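PDB 5AH0: lipase from Pelosinus fermentans, which hydrolyses the synthetic polyester poly(butylene adipate-co-terephthalate) and, as a lipase of the alpha/beta-hydrolase clan, probably cleaves the ester bonds of lipids. Local coordinates for residues G11-G16 with K180-S185; W15-N18 with L23-W26; D31-L36 with A43-V48; S37-T42 with W372-A377; V111-G116 with M358-I363. One frame throughout, in Å; residues are numbered along the deposited sequence.

Interaction 1. Residues G11-G16 with K180-S185; sequences GFMGWG and KNLVAS
Met13, at the third position of a type II beta turn from Gly11 to Gly14, brings its CA to 7.6 Å from the CA of Leu182 on helix 173-190. The turn is closed by the bond from Gly14 N to Gly11 O, and it gives Met13 a positive phi (67°), a conformation more often left to glycine. The bond from CA to CB points at the helix, and CB and the terminal methyl CE share the contact. CB lies 3.5 Å from Leu182 CD2, where the two chains run past one another in opposed senses. Beyond CB the methionine bends at both chi2 and chi3, so its chain curls instead of reaching out straight. This brings CE back beside the same leucine branch, 3.8 Å from Leu182 CD2, and 3.9 Å from Val183 CG2, the two side chains roughly perpendicular. A leucine suits the facing position because one branch, CD2, can meet both the root and the tip of the folded methionine. On the loop side, Met13 CG rests over one face of the Phe12 ring, 3.4 Å above its plane. Met13 O turns to a polar partner outside the two segments, the hydroxyl of Tyr198. All three touching residues are buried and the side-chain atoms that meet are all carbon, so the loop is held against the helix by dispersion and exclusion of water, without directional bonds.

Interaction 2. Residues W15-N18 with L23-W26; sequences WGRN and LKYW
Tyr25 covers one face of the Trp15 indole, which is pinned at its edge by Leu23. From CB, the first torsion (chi1 62°) sets CG between the backbone N and the carbonyl carbon, which swings the indole across to residues 23-26. NE1 then donates to Leu23 O at 3.0 Å, nearly straight (160°) and close to the ring plane, a bond that fixes the rotation of the ring. Past it, CE2 is covered by Tyr25 CB, which makes a CH-pi contact with the five-membered ring. CZ2 is 3.6 Å from Tyr25 CA and touches the CD2 branch of Leu23. At the far rim, CZ3 meets Tyr25 CD2 at 3.6 Å, the closest point of a T-shaped pair in which the edge of the tyrosine ring is directed at the face of the six-membered ring of Trp15, their planes at 79°. One water bridges the backbones, donating to Trp15 O and accepting from Tyr25 N. Further along, Lys24 CE lies over one face of the Arg17 guanidinium, 3.5 Å from NH1. The two positive ends are near each other, but Arg17 is paired with Asp31 in a salt bridge, which probably offsets the repulsion. The folded loop joins strand 6-9 to helix 32-38. Helix 173-190 flanks it through Leu186, which touches both Trp15 and Leu23, and Tyr25 leads to His113 at the end of strand 108-113.

Interaction 3. Residues D31-L36 with A43-V48; sequences DYEQEL and AYTATV
Glu33 and Thr45 form the tight part of this helix-to-strand contact. The threonine hydroxyl OG1 donates to Glu33 OE1 at 2.6 Å, and OE1 accepts with its anti lone pair, the one turned away from OE2. Glu33 can be gripped there because its CG stands anti to the backbone N (chi1 -173°) and the chain then bends at chi2, folding the carboxylate over the strand instead of out along the helix. On the way, CG packs 3.3 Å from Ala43 O and 4.0 Å from Ala43 CB. The small methyl of Ala43 suits the place, since the glutamate stem lies directly on it. The other carboxylate oxygen, OE2, is 3.5 Å from Ala43 O; both are acceptors, so that approach adds no bond. Arg17 NH1 supplies only a long, weak ion pair to OE1.

The contact is looser toward the later turn of the helix, where Leu36 CB approaches Ala43 CB at 4.2 Å and little else of the leucine meets the strand. Glu33 itself remains partly exposed, so its charge is not fully buried. Tyr44 points away from the helix, as expected between two inward-facing neighbours of a strand.

Short axes fitted to helix 32-36 and strand 43-46 come within 7.5 Å and run nearly antiparallel, at 159°. This is the returning half of the beta-alpha-beta unit made by strand 6-9, helix 32-38 and strand 43-46. Tyr44 and Ala46 bond through their backbones to strand 6-9, helix 54-66 packs against Ala46, and Tyr32 at the start of the helix leans toward helix 370-380.

Interaction 4. Residues S37-T42 with W372-A377; sequences SSYGYT and WYKGLA
Tyr39 and Lys374 meet at about a right angle, the lysine stem lying across one face of the phenol ring. CE sits over the centre of the ring, 3.5 Å above its plane, and CD lies 3.5 Å from Tyr39 CD2, so the aliphatic carbons do most of the touching. The ammonium NZ stands higher, 5.0 Å from the centroid of the Tyr39 ring yet only 11° off its normal, a cation-pi contact. A bend at chi4 (-65°) lifts NZ off the ring, and its salt bridge is with Glu378, one helical turn on. Tyr41 also offers a face: Ala377 CB approaches from over the ring, 3.8 Å from Tyr41 CG. The small methyl suits a place where ring and helix come this close. A serine in place of Tyr41 would probably leave the Ala377 methyl without its aromatic cover and open a gap beside the helix. Between the two tyrosines, Gly40 takes a positive phi in a Schellman motif, which ends helix 32-38 and turns the chain so that both rings face the same neighbour. That neighbour is helix 370-380, whose buried side packs through Leu376 on strand 153-159, while Thr42 leads the other segment into strand 43-46.

Interaction 5. Residues V111-G116 with M358-I363; sequences VAHSMG and MDACGI
His113 ends strand 108-113 and opens the sharp turn of the alpha/beta hydrolases known as the nucleophile elbow, and its imidazole is packed against Ala360 and Cys361 of the loop ahead of helix 370-380. Cys361 CB lies over the centre of the ring, 4.0 Å from the His113 centroid and 9° off the normal, a CH-pi contact. The sulfur hangs more obliquely, with SG 3.9 Å from His113 CE1. Ala360 CB comes in at another corner, 3.6 Å from His113 NE2, where its short methyl fits against the ring. The opposite face of the imidazole is covered near its rim by Ser114 CB, so the flat group is sandwiched between its own neighbour and the cysteine.

The elbow itself is a type II' turn from His113 to Gly116, closed by Gly116 N donating to His113 O at 3.0 Å. Ser114 has a positive phi (56°), the strained backbone expected of a lipase nucleophile; its OG is hydrogen-bonded to His357 NE2, consistent with the serine and histidine of a catalytic triad. Gly116 suits its place because a CB there would press on His113 O.

The His113 ring is further oriented by Tyr25 OH, bonded to ND1. A leucine in place of His113 would probably take from the Tyr25 hydroxyl its ring-nitrogen partner, leaving it Gly11 N, and lose the flat surface on which Cys361 rests. In the facing loop Met358 O accepts from Cys361 N and Ile363 N, which reach it from opposite faces of its plane.

How the interactions relate
Tyr25 ties interaction 2 to its neighbours: its hydroxyl lies 2.5 Å from His113 ND1 in interaction 5 and 3.1 Å from Gly11 N in interaction 1. Interactions 1 and 5, centres 12 Å apart, converge on the probable active site, where Phe12 N packs 3.5 Å from Ser114 OG. Interactions 2 and 3 are joined through Arg17 NH1 and Asp31 OD1 (2.9 Å). Interaction 3 shares helix 32-38 with interaction 4, which reaches back to interaction 5 through Tyr373 OH and Ala360 O, 2.5 Å apart. Interactions 1 and 4 do not touch, their nearest atoms being about 10 Å apart. The zinc site, Asp56, His76, His82 and Asp233, draws on none of these segments.

Interaction 1. Residues G11-G16 with K180-S185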
# COMPACT_ATOMS: atom_id res chain seq x y z
N GLY A 11 1.51 -3.01 0.57
CA GLY A 11 1.83 -2.04 -0.45
C GLY A 11 2.04 -2.64 -1.84
O GLY A 11 1.36 -3.59 -2.24
N PHE A 12 2.98 -2.06 -2.57
CA PHE A 12 3.34 -2.50 -3.91
C PHE A 12 3.88 -3.94 -3.92
O PHE A 12 4.82 -4.24 -3.20
CB PHE A 12 4.35 -1.50 -4.49
CG PHE A 12 4.96 -1.91 -5.80
CD1 PHE A 12 4.19 -2.42 -6.83
CD2 PHE A 12 6.32 -1.76 -5.99
CE1 PHE A 12 4.77 -2.79 -8.04
CE2 PHE A 12 6.91 -2.12 -7.19
CZ PHE A 12 6.14 -2.64 -8.21
N MET A 13 3.26 -4.81 -4.73
CA MET A 13 3.62 -6.23 -4.84
C MET A 13 3.32 -7.04 -3.59
O MET A 13 3.73 -8.21 -3.49
CB MET A 13 5.09 -6.42 -5.20
CG MET A 13 5.53 -5.80 -6.51
SD MET A 13 4.69 -6.53 -7.90
CE MET A 13 5.03 -8.28 -7.71
N GLY A 14 2.61 -6.44 -2.64
CA GLY A 14 2.20 -7.15 -1.44
C GLY A 14 1.26 -8.29 -1.75
O GLY A 14 0.63 -8.30 -2.82
N TRP A 15 1.15 -9.25 -0.83
CA TRP A 15 0.37 -10.48 -1.01
C TRP A 15 -0.46 -10.86 0.21
O TRP A 15 -0.15 -10.46 1.34
CB TRP A 15 1.31 -11.64 -1.37
CG TRP A 15 2.31 -11.95 -0.31
CD1 TRP A 15 2.18 -12.87 0.70
CD2 TRP A 15 3.59 -11.33 -0.14
NE1 TRP A 15 3.31 -12.85 1.50
CE2 TRP A 15 4.20 -11.93 0.99
CE3 TRP A 15 4.29 -10.35 -0.83
CZ2 TRP A 15 5.47 -11.57 1.44
CZ3 TRP A 15 5.55 -9.98 -0.38
CH2 TRP A 15 6.12 -10.58 0.75
N GLY A 16 -1.53 -11.63 -0.00
CA GLY A 16 -2.45 -11.99 1.06
C GLY A 16 -2.09 -13.28 1.77
O GLY A 16 -1.24 -14.03 1.30
N LYS A 180 8.96 -8.53 -11.43
CA LYS A 180 9.39 -9.87 -11.80
C LYS A 180 10.34 -10.46 -10.76
O LYS A 180 10.15 -11.59 -10.31
CB LYS A 180 10.06 -9.85 -13.16
CG LYS A 180 9.11 -9.65 -14.33
CD LYS A 180 9.85 -9.12 -15.54
CE LYS A 180 9.07 -9.40 -16.81
NZ LYS A 180 9.66 -8.72 -17.99
N ASN A 181 11.33 -9.68 -10.34
CA ASN A 181 12.31 -10.19 -9.40
C ASN A 181 11.75 -10.42 -8.01
O ASN A 181 12.18 -11.33 -7.31
CB ASN A 181 13.50 -9.24 -9.32
CG ASN A 181 14.47 -9.45 -10.46
OD1 ASN A 181 15.23 -10.42 -10.47
ND2 ASN A 181 14.44 -8.54 -11.43
N LEU A 182 10.76 -9.64 -7.60
CA LEU A 182 10.14 -9.88 -6.30
C LEU A 182 9.42 -11.23 -6.28
O LEU A 182 9.54 -11.98 -5.33
CB LEU A 182 9.17 -8.77 -5.92
CG LEU A 182 8.56 -9.07 -4.54
CD1 LEU A 182 8.89 -8.00 -3.55
CD2 LEU A 182 7.06 -9.29 -4.63
N VAL A 183 8.67 -11.54 -7.34
CA VAL A 183 8.01 -12.84 -7.41
C VAL A 183 9.04 -13.95 -7.42
O VAL A 183 8.94 -14.92 -6.68
CB VAL A 183 7.12 -12.98 -8.65
CG1 VAL A 183 6.45 -14.36 -8.68
CG2 VAL A 183 6.08 -11.90 -8.66
N ALA A 184 10.05 -13.80 -8.27
CA ALA A 184 11.11 -14.78 -8.38
C ALA A 184 11.80 -14.94 -7.05
O ALA A 184 12.13 -16.06 -6.64
CB ALA A 184 12.10 -14.36 -9.44
N SER A 185 11.99 -13.83 -6.34
CA SER A 185 12.64 -13.86 -5.04
C SER A 185 11.83 -14.64 -4.02
O SER A 185 12.38 -15.44 -3.27
CB SER A 185 12.87 -12.45 -4.52
OG SER A 185 13.48 -12.48 -3.24

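Interaction 2. Residues W15-N18 with L23-W26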
# COMPACT_ATOMS: atom_id res chain seq x y z
N TRP A 15 1.15 -9.25 -0.83
CA TRP A 15 0.37 -10.48 -1.01
C TRP A 15 -0.46 -10.86 0.21
O TRP A 15 -0.15 -10.46 1.34
CB TRP A 15 1.31 -11.64 -1.37
CG TRP A 15 2.31 -11.95 -0.31
CD1 TRP A 15 2.18 -12.87 0.70
CD2 TRP A 15 3.59 -11.33 -0.14
NE1 TRP A 15 3.31 -12.85 1.50
CE2 TRP A 15 4.20 -11.93 0.99
CE3 TRP A 15 4.29 -10.35 -0.83
CZ2 TRP A 15 5.47 -11.57 1.44
CZ3 TRP A 15 5.55 -9.98 -0.38
CH2 TRP A 15 6.12 -10.58 0.75
N GLY A 16 -1.53 -11.63 -0.00
CA GLY A 16 -2.45 -11.99 1.06
C GLY A 16 -2.09 -13.28 1.77
O GLY A 16 -1.24 -14.03 1.30
N ARG A 17 -2.76 -13.54 2.89
CA ARG A 17 -2.40 -14.63 3.79
C ARG A 17 -2.58 -16.01 3.15
O ARG A 17 -1.98 -16.99 3.57
CB ARG A 17 -3.23 -14.54 5.07
CG ARG A 17 -3.13 -13.18 5.76
CD ARG A 17 -4.17 -13.04 6.89
NE ARG A 17 -4.17 -14.17 7.81
CZ ARG A 17 -3.27 -14.37 8.78
NH1 ARG A 17 -2.27 -13.52 8.98
NH2 ARG A 17 -3.37 -15.44 9.56
N ASN A 18 -3.43 -16.07 2.12
CA ASN A 18 -3.68 -17.32 1.42
C ASN A 18 -2.70 -17.52 0.27
O ASN A 18 -2.83 -18.45 -0.53
CB ASN A 18 -5.11 -17.33 0.90
CG ASN A 18 -6.13 -17.26 2.02
OD1 ASN A 18 -5.92 -17.81 3.11
ND2 ASN A 18 -7.24 -16.56 1.77
N LEU A 23 5.49 -17.52 4.29
CA LEU A 23 5.97 -16.16 4.51
C LEU A 23 4.81 -15.17 4.52
O LEU A 23 4.18 -14.90 3.49
CB LEU A 23 6.98 -15.74 3.44
CG LEU A 23 7.84 -14.52 3.80
CD1 LEU A 23 8.87 -14.89 4.86
CD2 LEU A 23 8.52 -13.92 2.61
N LYS A 24 4.51 -14.63 5.70
CA LYS A 24 3.51 -13.58 5.84
C LYS A 24 4.11 -12.23 5.42
O LYS A 24 5.23 -11.89 5.82
CB LYS A 24 3.03 -13.51 7.29
CG LYS A 24 1.61 -13.95 7.53
CD LYS A 24 1.37 -15.38 7.11
CE LYS A 24 -0.09 -15.70 7.23
NZ LYS A 24 -0.35 -17.07 6.76
N TYR A 25 3.38 -11.47 4.62
CA TYR A 25 3.80 -10.11 4.30
C TYR A 25 3.99 -9.30 5.58
O TYR A 25 4.94 -8.54 5.71
CB TYR A 25 2.78 -9.42 3.41
CG TYR A 25 3.15 -8.01 2.99
CD1 TYR A 25 2.88 -6.91 3.80
CD2 TYR A 25 3.73 -7.77 1.75
CE1 TYR A 25 3.21 -5.62 3.41
CE2 TYR A 25 4.05 -6.48 1.35
CZ TYR A 25 3.78 -5.42 2.18
OH TYR A 25 4.09 -4.14 1.77
N TRP A 26 3.06 -9.44 6.51
CA TRP A 26 3.17 -8.75 7.79
C TRP A 26 3.80 -9.67 8.81
O TRP A 26 3.10 -10.43 9.47
CB TRP A 26 1.81 -8.27 8.28
CG TRP A 26 1.23 -7.19 7.43
CD1 TRP A 26 0.28 -7.32 6.47
CD2 TRP A 26 1.58 -5.79 7.46
NE1 TRP A 26 0.01 -6.10 5.90
CE2 TRP A 26 0.78 -5.15 6.49
CE3 TRP A 26 2.46 -5.03 8.23
CZ2 TRP A 26 0.85 -3.77 6.26
CZ3 TRP A 26 2.53 -3.67 8.00
CH2 TRP A 26 1.72 -3.05 7.02
O HOH W 1 0.50 -12.13 3.64

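Interaction 3. Residues D31-L36 with A43-V48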
# COMPACT_ATOMS: atom_id res chain seq x y z
N ASP A 31 3.56 -14.45 12.42
CA ASP A 31 2.26 -13.93 12.00
C ASP A 31 1.86 -12.74 12.87
O ASP A 31 1.14 -12.93 13.85
CB ASP A 31 1.18 -15.01 12.06
CG ASP A 31 -0.07 -14.61 11.30
OD1 ASP A 31 -0.23 -13.41 10.98
OD2 ASP A 31 -0.91 -15.50 11.03
N TYR A 32 2.31 -11.54 12.52
CA TYR A 32 2.10 -10.35 13.35
C TYR A 32 0.63 -10.10 13.61
O TYR A 32 0.24 -9.75 14.73
CB TYR A 32 2.73 -9.11 12.72
CG TYR A 32 4.25 -9.00 12.83
CD1 TYR A 32 5.01 -9.97 13.49
CD2 TYR A 32 4.93 -7.91 12.26
CE1 TYR A 32 6.42 -9.86 13.57
CE2 TYR A 32 6.31 -7.79 12.34
CZ TYR A 32 7.06 -8.77 12.99
OH TYR A 32 8.43 -8.62 13.05
N GLU A 33 -0.19 -10.26 12.58
CA GLU A 33 -1.62 -10.05 12.73
C GLU A 33 -2.19 -10.90 13.87
O GLU A 33 -2.89 -10.40 14.74
CB GLU A 33 -2.37 -10.35 11.44
CG GLU A 33 -3.83 -9.97 11.49
CD GLU A 33 -4.73 -11.05 10.91
OE1 GLU A 33 -4.95 -11.03 9.67
OE2 GLU A 33 -5.22 -11.90 11.68
N GLN A 34 -1.91 -12.20 13.84
CA GLN A 34 -2.45 -13.11 14.86
C GLN A 34 -1.85 -12.85 16.24
O GLN A 34 -2.55 -12.96 17.25
CB GLN A 34 -2.23 -14.57 14.46
CG GLN A 34 -3.23 -15.08 13.42
CD GLN A 34 -3.14 -16.58 13.20
OE1 GLN A 34 -2.31 -17.26 13.81
NE2 GLN A 34 -4.00 -17.11 12.33
N GLU A 35 -0.56 -12.52 16.29
CA GLU A 35 0.08 -12.23 17.56
C GLU A 35 -0.51 -10.98 18.19
O GLU A 35 -0.85 -10.97 19.37
CB GLU A 35 1.60 -12.07 17.41
CG GLU A 35 2.31 -13.27 16.82
CD GLU A 35 2.07 -14.52 17.60
OE1 GLU A 35 1.83 -14.41 18.82
OE2 GLU A 35 2.11 -15.62 17.01
N LEU A 36 -0.67 -9.94 17.38
CA LEU A 36 -1.31 -8.72 17.86
C LEU A 36 -2.70 -9.03 18.43
O LEU A 36 -3.05 -8.58 19.53
CB LEU A 36 -1.43 -7.70 16.73
CG LEU A 36 -0.16 -6.94 16.32
CD1 LEU A 36 -0.52 -5.83 15.35
CD2 LEU A 36 0.55 -6.39 17.55
N ALA A 43 -6.56 -7.28 15.16
CA ALA A 43 -6.00 -6.85 13.89
C ALA A 43 -6.50 -7.74 12.77
O ALA A 43 -6.61 -8.96 12.94
CB ALA A 43 -4.50 -6.84 13.92
N TYR A 44 -6.80 -7.12 11.65
CA TYR A 44 -7.27 -7.80 10.46
C TYR A 44 -6.31 -7.52 9.32
O TYR A 44 -5.56 -6.54 9.37
CB TYR A 44 -8.67 -7.33 10.09
CG TYR A 44 -9.71 -7.58 11.15
CD1 TYR A 44 -10.11 -8.87 11.47
CD2 TYR A 44 -10.29 -6.53 11.85
CE1 TYR A 44 -11.07 -9.11 12.44
CE2 TYR A 44 -11.26 -6.76 12.83
CZ TYR A 44 -11.64 -8.05 13.12
OH TYR A 44 -12.60 -8.29 14.09
N THR A 45 -6.31 -8.38 8.31
CA THR A 45 -5.42 -8.21 7.17
C THR A 45 -6.22 -8.13 5.88
O THR A 45 -6.95 -9.07 5.52
CB THR A 45 -4.37 -9.33 7.06
OG1 THR A 45 -3.55 -9.32 8.23
CG2 THR A 45 -3.49 -9.13 5.86
N ALA A 46 -6.12 -6.98 5.22
CA ALA A 46 -6.80 -6.75 3.95
C ALA A 46 -5.87 -7.09 2.79
O ALA A 46 -4.66 -7.00 2.92
CB ALA A 46 -7.27 -5.32 3.85
N THR A 47 -6.45 -7.48 1.67
CA THR A 47 -5.68 -7.81 0.48
C THR A 47 -6.19 -7.03 -0.73
O THR A 47 -7.38 -7.01 -1.00
CB THR A 47 -5.73 -9.31 0.17
OG1 THR A 47 -5.10 -10.03 1.23
CG2 THR A 47 -5.03 -9.61 -1.14
N VAL A 48 -5.28 -6.37 -1.44
CA VAL A 48 -5.64 -5.64 -2.64
C VAL A 48 -4.68 -5.98 -3.76
O VAL A 48 -3.70 -6.70 -3.55
CB VAL A 48 -5.65 -4.12 -2.38
CG1 VAL A 48 -6.66 -3.77 -1.29
CG2 VAL A 48 -4.27 -3.64 -1.99

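Interaction 4. Residues S37-T42 with W372-A377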
# COMPACT_ATOMS: atom_id res chain seq x y z
N SER A 37 -3.48 -9.85 17.72
CA SER A 37 -4.80 -10.23 18.21
C SER A 37 -4.69 -11.00 19.53
O SER A 37 -5.49 -10.77 20.45
CB SER A 37 -5.55 -11.06 17.16
OG SER A 37 -5.83 -10.30 15.98
N SER A 38 -3.69 -11.87 19.64
CA SER A 38 -3.47 -12.63 20.88
C SER A 38 -3.08 -11.75 22.04
O SER A 38 -3.35 -12.08 23.19
CB SER A 38 -2.40 -13.70 20.69
OG SER A 38 -2.91 -14.81 19.99
N TYR A 39 -2.43 -10.62 21.75
CA TYR A 39 -2.13 -9.65 22.80
C TYR A 39 -3.35 -8.83 23.18
O TYR A 39 -3.29 -8.04 24.12
CB TYR A 39 -1.01 -8.70 22.37
CG TYR A 39 0.37 -9.25 22.50
CD1 TYR A 39 0.81 -9.85 23.68
CD2 TYR A 39 1.25 -9.18 21.42
CE1 TYR A 39 2.11 -10.35 23.79
CE2 TYR A 39 2.54 -9.66 21.52
CZ TYR A 39 2.97 -10.25 22.69
OH TYR A 39 4.26 -10.72 22.74
N GLY A 40 -4.45 -8.98 22.45
CA GLY A 40 -5.67 -8.25 22.76
C GLY A 40 -5.93 -7.09 21.81
O GLY A 40 -6.95 -6.42 21.90
N TYR A 41 -4.99 -6.83 20.91
CA TYR A 41 -5.17 -5.81 19.90
C TYR A 41 -5.73 -6.42 18.61
O TYR A 41 -4.96 -6.88 17.77
CB TYR A 41 -3.84 -5.09 19.63
CG TYR A 41 -3.34 -4.41 20.87
CD1 TYR A 41 -3.88 -3.19 21.27
CD2 TYR A 41 -2.36 -4.99 21.67
CE1 TYR A 41 -3.45 -2.56 22.42
CE2 TYR A 41 -1.92 -4.37 22.83
CZ TYR A 41 -2.47 -3.15 23.20
OH TYR A 41 -2.06 -2.51 24.35
N THR A 42 -7.05 -6.41 18.46
CA THR A 42 -7.69 -6.99 17.28
C THR A 42 -7.11 -6.41 16.01
O THR A 42 -7.16 -5.20 15.80
CB THR A 42 -9.20 -6.75 17.27
OG1 THR A 42 -9.79 -7.34 18.43
CG2 THR A 42 -9.82 -7.36 16.02
N TRP A 372 7.66 -4.15 18.22
CA TRP A 372 7.52 -2.80 17.67
C TRP A 372 6.08 -2.51 17.24
O TRP A 372 5.53 -1.45 17.53
CB TRP A 372 8.45 -2.60 16.49
CG TRP A 372 8.50 -1.18 15.96
CD1 TRP A 372 9.39 -0.21 16.32
CD2 TRP A 372 7.64 -0.59 14.97
NE1 TRP A 372 9.14 0.95 15.62
CE2 TRP A 372 8.07 0.74 14.79
CE3 TRP A 372 6.55 -1.04 14.24
CZ2 TRP A 372 7.45 1.62 13.90
CZ3 TRP A 372 5.93 -0.18 13.35
CH2 TRP A 372 6.38 1.14 13.19
N TYR A 373 5.47 -3.47 16.54
CA TYR A 373 4.08 -3.33 16.10
C TYR A 373 3.10 -3.36 17.28
O TYR A 373 2.07 -2.70 17.24
CB TYR A 373 3.73 -4.42 15.08
CG TYR A 373 4.16 -4.01 13.69
CD1 TYR A 373 3.34 -3.20 12.90
CD2 TYR A 373 5.40 -4.39 13.16
CE1 TYR A 373 3.72 -2.80 11.63
CE2 TYR A 373 5.79 -3.99 11.88
CZ TYR A 373 4.94 -3.19 11.13
OH TYR A 373 5.29 -2.78 9.87
N LYS A 374 3.44 -4.11 18.32
CA LYS A 374 2.64 -4.08 19.55
C LYS A 374 2.66 -2.66 20.12
O LYS A 374 1.62 -2.12 20.51
CB LYS A 374 3.17 -5.09 20.56
CG LYS A 374 2.43 -5.15 21.88
CD LYS A 374 2.89 -6.39 22.63
CE LYS A 374 2.19 -6.55 23.98
NZ LYS A 374 2.53 -5.45 24.90
N GLY A 375 3.84 -2.04 20.13
CA GLY A 375 3.98 -0.67 20.58
C GLY A 375 3.12 0.28 19.78
O GLY A 375 2.48 1.17 20.34
N LEU A 376 3.08 0.09 18.47
CA LEU A 376 2.25 0.92 17.61
C LEU A 376 0.78 0.75 17.95
O LEU A 376 0.07 1.75 18.13
CB LEU A 376 2.49 0.60 16.13
CG LEU A 376 1.54 1.28 15.13
CD1 LEU A 376 1.46 2.80 15.34
CD2 LEU A 376 1.92 0.95 13.66
N ALA A 377 0.31 -0.49 18.06
CA ALA A 377 -1.09 -0.75 18.41
C ALA A 377 -1.49 -0.11 19.74
O ALA A 377 -2.59 0.44 19.86
CB ALA A 377 -1.37 -2.23 18.46

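Interaction 5. Residues V111-G116 with M358-I363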
# COMPACT_ATOMS: atom_id res chain seq x y z
N VAL A 111 -3.43 0.80 9.20
CA VAL A 111 -1.97 0.74 9.22
C VAL A 111 -1.51 0.19 7.88
O VAL A 111 -1.89 -0.92 7.48
CB VAL A 111 -1.43 -0.14 10.38
CG1 VAL A 111 0.07 -0.25 10.31
CG2 VAL A 111 -1.87 0.42 11.74
N ALA A 112 -0.72 0.99 7.18
CA ALA A 112 -0.35 0.69 5.82
C ALA A 112 1.15 0.78 5.62
O ALA A 112 1.82 1.59 6.25
CB ALA A 112 -1.06 1.62 4.87
N HIS A 113 1.64 -0.06 4.72
CA HIS A 113 3.03 -0.09 4.34
C HIS A 113 3.12 0.22 2.86
O HIS A 113 2.27 -0.20 2.07
CB HIS A 113 3.63 -1.46 4.64
CG HIS A 113 5.05 -1.63 4.18
ND1 HIS A 113 5.39 -2.47 3.14
CD2 HIS A 113 6.21 -1.12 4.64
CE1 HIS A 113 6.70 -2.45 2.97
NE2 HIS A 113 7.22 -1.63 3.86
N SER A 114 4.16 0.97 2.49
CA SER A 114 4.46 1.23 1.09
C SER A 114 3.25 1.85 0.38
O SER A 114 2.61 2.74 0.93
CB SER A 114 4.91 -0.07 0.42
OG SER A 114 5.21 0.13 -0.94
N MET A 115 2.92 1.36 -0.82
CA MET A 115 1.83 1.93 -1.63
C MET A 115 0.48 1.94 -0.90
O MET A 115 -0.42 2.71 -1.24
CB MET A 115 1.70 1.18 -2.94
CG MET A 115 0.78 1.86 -3.95
SD MET A 115 0.47 0.87 -5.43
CE MET A 115 -0.64 1.97 -6.32
N GLY A 116 0.36 1.07 0.10
CA GLY A 116 -0.83 1.02 0.91
C GLY A 116 -1.06 2.37 1.56
O GLY A 116 -2.20 2.76 1.84
N MET A 358 11.61 -3.93 2.98
CA MET A 358 10.98 -5.15 3.46
C MET A 358 11.17 -5.34 4.96
O MET A 358 10.35 -6.00 5.60
CB MET A 358 11.52 -6.38 2.72
CG MET A 358 11.34 -6.30 1.22
SD MET A 358 9.64 -5.93 0.81
CE MET A 358 8.86 -7.50 1.17
N ASP A 359 12.24 -4.75 5.50
CA ASP A 359 12.46 -4.72 6.94
C ASP A 359 11.20 -4.18 7.62
O ASP A 359 10.78 -4.68 8.66
CB ASP A 359 13.66 -3.82 7.32
CG ASP A 359 15.04 -4.49 7.13
OD1 ASP A 359 15.15 -5.74 7.20
OD2 ASP A 359 16.04 -3.73 6.95
N ALA A 360 10.61 -3.18 6.98
CA ALA A 360 9.58 -2.37 7.61
C ALA A 360 8.31 -3.14 7.85
O ALA A 360 7.55 -2.82 8.77
CB ALA A 360 9.29 -1.13 6.77
N CYS A 361 8.06 -4.17 7.04
CA CYS A 361 6.88 -5.01 7.27
C CYS A 361 7.29 -6.36 7.86
O CYS A 361 6.48 -7.26 7.98
CB CYS A 361 6.07 -5.20 5.98
SG CYS A 361 6.91 -6.04 4.59
N GLY A 362 8.55 -6.50 8.23
CA GLY A 362 8.95 -7.62 9.07
C GLY A 362 9.85 -8.69 8.47
O GLY A 362 10.07 -9.74 9.07
N ILE A 363 10.38 -8.42 7.29
CA ILE A 363 11.19 -9.37 6.55
C ILE A 363 12.59 -8.80 6.30
O ILE A 363 12.75 -7.81 5.57
CB ILE A 363 10.52 -9.71 5.22
CG1 ILE A 363 9.11 -10.26 5.47
CG2 ILE A 363 11.34 -10.70 4.43
CD1 ILE A 363 8.19 -10.17 4.25